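Local atomic coordinates of nucleoporin NUP82 (Chaetomium thermophilum, PDB entry 5CWW), a protein that probably serves as a structural component of the nuclear pore complex, taking part in the transport of mRNA and protein, here represented by its N-terminal beta-propeller domain. Residues B[507-515]-B[547-555]. Sequence-based numbering, arbitrary orientation.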
loop_
_atom_site.group_PDB
_atom_site.type_symbol
_atom_site.label_atom_id
_atom_site.label_comp_id
_atom_site.label_asym_id
_atom_site.label_seq_id
_atom_site.Cartn_x
_atom_site.Cartn_y
_atom_site.Cartn_z
ATOM N N PRO B 507 11.635 17.054 -0.838
ATOM C CA PRO B 507 11.964 18.443 -0.487
ATOM C C PRO B 507 13.189 18.993 -1.226
ATOM O O PRO B 507 13.318 20.207 -1.373
ATOM C CB PRO B 507 12.223 18.364 1.018
ATOM C CG PRO B 507 11.354 17.244 1.479
ATOM C CD PRO B 507 11.359 16.239 0.361
ATOM N N ALA B 508 14.063 18.107 -1.691
ATOM C CA ALA B 508 15.262 18.520 -2.410
ATOM C C ALA B 508 14.933 18.941 -3.839
ATOM O O ALA B 508 15.598 19.807 -4.405
ATOM C CB ALA B 508 16.287 17.398 -2.414
ATOM N N GLY B 509 13.907 18.325 -4.420
ATOM C CA GLY B 509 13.492 18.660 -5.772
ATOM C C GLY B 509 12.576 17.629 -6.408
ATOM O O GLY B 509 12.160 16.667 -5.760
ATOM N N ILE B 510 12.264 17.843 -7.684
ATOM C CA ILE B 510 11.375 16.963 -8.438
ATOM C C ILE B 510 12.122 16.345 -9.618
ATOM O O ILE B 510 12.929 17.011 -10.268
ATOM C CB ILE B 510 10.133 17.722 -8.956
ATOM C CG1 ILE B 510 9.416 18.417 -7.795
ATOM C CG2 ILE B 510 9.185 16.765 -9.677
ATOM C CD1 ILE B 510 8.278 19.328 -8.217
ATOM N N THR B 511 11.835 15.075 -9.893
ATOM C CA THR B 511 12.485 14.342 -10.976
ATOM C C THR B 511 11.478 13.662 -11.897
ATOM O O THR B 511 10.541 13.014 -11.437
ATOM C CB THR B 511 13.448 13.269 -10.425
ATOM O OG1 THR B 511 14.445 13.895 -9.609
ATOM C CG2 THR B 511 14.136 12.511 -11.559
ATOM N N TYR B 512 11.692 13.816 -13.200
ATOM C CA TYR B 512 10.912 13.116 -14.217
ATOM C C TYR B 512 11.606 11.813 -14.596
ATOM O O TYR B 512 12.822 11.778 -14.752
ATOM C CB TYR B 512 10.730 13.995 -15.460
ATOM C CG TYR B 512 10.133 13.275 -16.652
ATOM C CD1 TYR B 512 8.760 13.108 -16.771
ATOM C CD2 TYR B 512 10.942 12.769 -17.661
ATOM C CE1 TYR B 512 8.208 12.454 -17.858
ATOM C CE2 TYR B 512 10.398 12.113 -18.753
ATOM C CZ TYR B 512 9.030 11.958 -18.844
ATOM O OH TYR B 512 8.477 11.310 -19.924
ATOM N N ILE B 513 10.825 10.744 -14.727
ATOM C CA ILE B 513 11.353 9.431 -15.083
ATOM C C ILE B 513 10.483 8.821 -16.172
ATOM O O ILE B 513 9.261 8.974 -16.145
ATOM C CB ILE B 513 11.390 8.471 -13.866
ATOM C CG1 ILE B 513 12.295 9.027 -12.762
ATOM C CG2 ILE B 513 11.863 7.082 -14.285
ATOM C CD1 ILE B 513 12.136 8.325 -11.425
ATOM N N SER B 514 11.108 8.130 -17.122
ATOM C CA SER B 514 10.362 7.416 -18.152
ATOM C C SER B 514 11.000 6.085 -18.524
ATOM O O SER B 514 12.220 5.984 -18.656
ATOM C CB SER B 514 10.231 8.265 -19.407
ATOM O OG SER B 514 9.664 7.488 -20.445
ATOM N N LEU B 515 10.156 5.075 -18.707
ATOM C CA LEU B 515 10.606 3.732 -19.058
ATOM C C LEU B 515 10.443 3.448 -20.548
ATOM O O LEU B 515 10.764 2.355 -21.012
ATOM C CB LEU B 515 9.835 2.692 -18.243
ATOM C CG LEU B 515 9.760 2.982 -16.743
ATOM C CD1 LEU B 515 9.039 1.857 -16.013
ATOM C CD2 LEU B 515 11.146 3.204 -16.159
ATOM N N SER B 547 15.652 3.167 -18.835
ATOM C CA SER B 547 14.875 4.332 -18.428
ATOM C C SER B 547 15.700 5.613 -18.463
ATOM O O SER B 547 16.914 5.587 -18.256
ATOM C CB SER B 547 14.313 4.127 -17.020
ATOM O OG SER B 547 15.348 4.153 -16.053
ATOM N N GLU B 548 15.031 6.733 -18.729
ATOM C CA GLU B 548 15.669 8.043 -18.677
ATOM C C GLU B 548 15.162 8.825 -17.473
ATOM O O GLU B 548 14.025 8.646 -17.035
ATOM C CB GLU B 548 15.410 8.829 -19.965
ATOM C CG GLU B 548 13.957 9.239 -20.173
ATOM C CD GLU B 548 13.759 10.076 -21.423
ATOM O OE1 GLU B 548 14.646 10.063 -22.304
ATOM O OE2 GLU B 548 12.712 10.752 -21.521
ATOM N N ARG B 549 16.015 9.695 -16.944
ATOM C CA ARG B 549 15.679 10.492 -15.774
ATOM C C ARG B 549 16.295 11.878 -15.892
ATOM O O ARG B 549 17.447 12.024 -16.307
ATOM C CB ARG B 549 16.158 9.804 -14.494
ATOM C CG ARG B 549 17.613 9.365 -14.531
ATOM C CD ARG B 549 17.867 8.182 -13.613
ATOM N NE ARG B 549 19.118 7.502 -13.939
ATOM C CZ ARG B 549 19.258 6.615 -14.920
ATOM N NH1 ARG B 549 20.437 6.052 -15.140
ATOM N NH2 ARG B 549 18.224 6.288 -15.686
ATOM N N ASP B 550 15.522 12.895 -15.531
ATOM C CA ASP B 550 15.994 14.270 -15.602
ATOM C C ASP B 550 15.359 15.117 -14.511
ATOM O O ASP B 550 14.141 15.097 -14.326
ATOM C CB ASP B 550 15.687 14.871 -16.974
ATOM C CG ASP B 550 16.229 16.277 -17.127
ATOM O OD1 ASP B 550 17.430 16.421 -17.438
ATOM O OD2 ASP B 550 15.454 17.238 -16.935
ATOM N N ARG B 551 16.187 15.858 -13.784
ATOM C CA ARG B 551 15.681 16.748 -12.755
ATOM C C ARG B 551 15.108 18.009 -13.379
ATOM O O ARG B 551 15.756 18.664 -14.194
ATOM C CB ARG B 551 16.776 17.115 -11.760
ATOM C CG ARG B 551 16.279 18.054 -10.681
ATOM C CD ARG B 551 17.165 18.042 -9.457
ATOM N NE ARG B 551 17.275 16.721 -8.849
ATOM C CZ ARG B 551 17.792 16.505 -7.646
ATOM N NH1 ARG B 551 17.863 15.276 -7.166
ATOM N NH2 ARG B 551 18.235 17.522 -6.919
ATOM N N ILE B 552 13.888 18.341 -12.980
ATOM C CA ILE B 552 13.168 19.485 -13.524
ATOM C C ILE B 552 13.223 20.675 -12.574
ATOM O O ILE B 552 13.077 21.822 -12.991
ATOM C CB ILE B 552 11.712 19.123 -13.816
ATOM C CG1 ILE B 552 10.999 18.727 -12.524
ATOM C CG2 ILE B 552 11.654 17.978 -14.822
ATOM C CD1 ILE B 552 9.538 18.576 -12.687
ATOM N N PHE B 553 13.428 20.389 -11.292
ATOM C CA PHE B 553 13.366 21.409 -10.254
ATOM C C PHE B 553 14.211 21.027 -9.050
ATOM O O PHE B 553 14.250 19.865 -8.644
ATOM C CB PHE B 553 11.919 21.634 -9.812
ATOM C CG PHE B 553 11.782 22.566 -8.641
ATOM C CD1 PHE B 553 11.873 23.936 -8.814
ATOM C CD2 PHE B 553 11.563 22.072 -7.367
ATOM C CE1 PHE B 553 11.747 24.795 -7.739
ATOM C CE2 PHE B 553 11.438 22.926 -6.286
ATOM C CZ PHE B 553 11.530 24.289 -6.475
ATOM N N THR B 554 14.886 22.025 -8.489
ATOM C CA THR B 554 15.695 21.846 -7.292
ATOM C C THR B 554 15.423 22.965 -6.297
ATOM O O THR B 554 15.477 24.145 -6.648
ATOM C CB THR B 554 17.194 21.820 -7.623
ATOM O OG1 THR B 554 17.425 20.928 -8.717
ATOM C CG2 THR B 554 18.004 21.364 -6.417
ATOM N N GLN B 555 15.128 22.588 -5.059
ATOM C CA GLN B 555 14.907 23.554 -3.992
ATOM C C GLN B 555 16.233 23.824 -3.286
ATOM O O GLN B 555 16.938 22.890 -2.903
ATOM C CB GLN B 555 13.857 23.038 -3.009
ATOM C CG GLN B 555 13.447 24.049 -1.955
ATOM C CD GLN B 555 12.187 23.652 -1.201
ATOM O OE1 GLN B 555 11.517 24.500 -0.614
ATOM N NE2 GLN B 555 11.863 22.362 -1.203
HETATM O O HOH W 1 18.177 20.443 -3.457
#
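Ile510 meets two consecutive residues of the facing strand, Ile552 and Phe553, and this doubling is a classic beta bulge in an otherwise regular antiparallel pair. Ile510 N donates to Phe553 O (3.0 Å), while Ile510 O accepts from Ile552 N (3.2 Å). The isoleucines meet by their methyls: CD1 of Ile552 comes to 3.5 Å from CG2 of Ile510. Because CG1 of Ile552 sits between its own backbone N and carbonyl carbon (chi1 62°), the branch reaches over Ile510 O and on to the CB of Ile510, while its CG2 lies near Tyr512 CB. Ile577 of strand 576-580 also packs on Ile552.

Tyr512 follows on the same face, beyond the bulge. Backbone bonds to Asp550 run in both directions, and Glu548 OE2 lies at the ring edge, in its plane, 3.9 Å from Tyr512 CE2, with the carboxylate turned 65° from the ring. The phenol oxygen is hydrogen-bonded to Ser501 of the preceding strand. On the opposite face the Arg551 chain passes Ile510 O with its CG and bends at chi3, its guanidinium forming a salt bridge with Glu483.

Just past the strand end, Gln555 continues the pairing with both backbone and side chain. NE2 donates to a lone pair of Pro507 O at 2.6 Å, and the backbone N to Ala508 O; NE2 also bonds Ser560 O. A leucine here would probably leave the Pro507 and Ser560 carbonyls without their shared NE2 donor, although the backbone bond to Ala508 O could remain.

Strands 509-514 and 548-554 come after strand 501-506 in the order across a four-stranded antiparallel sheet, with 548-554 outermost within this chain, and are joined by a largely helical connection, an arrangement characteristic of a beta-propeller blade.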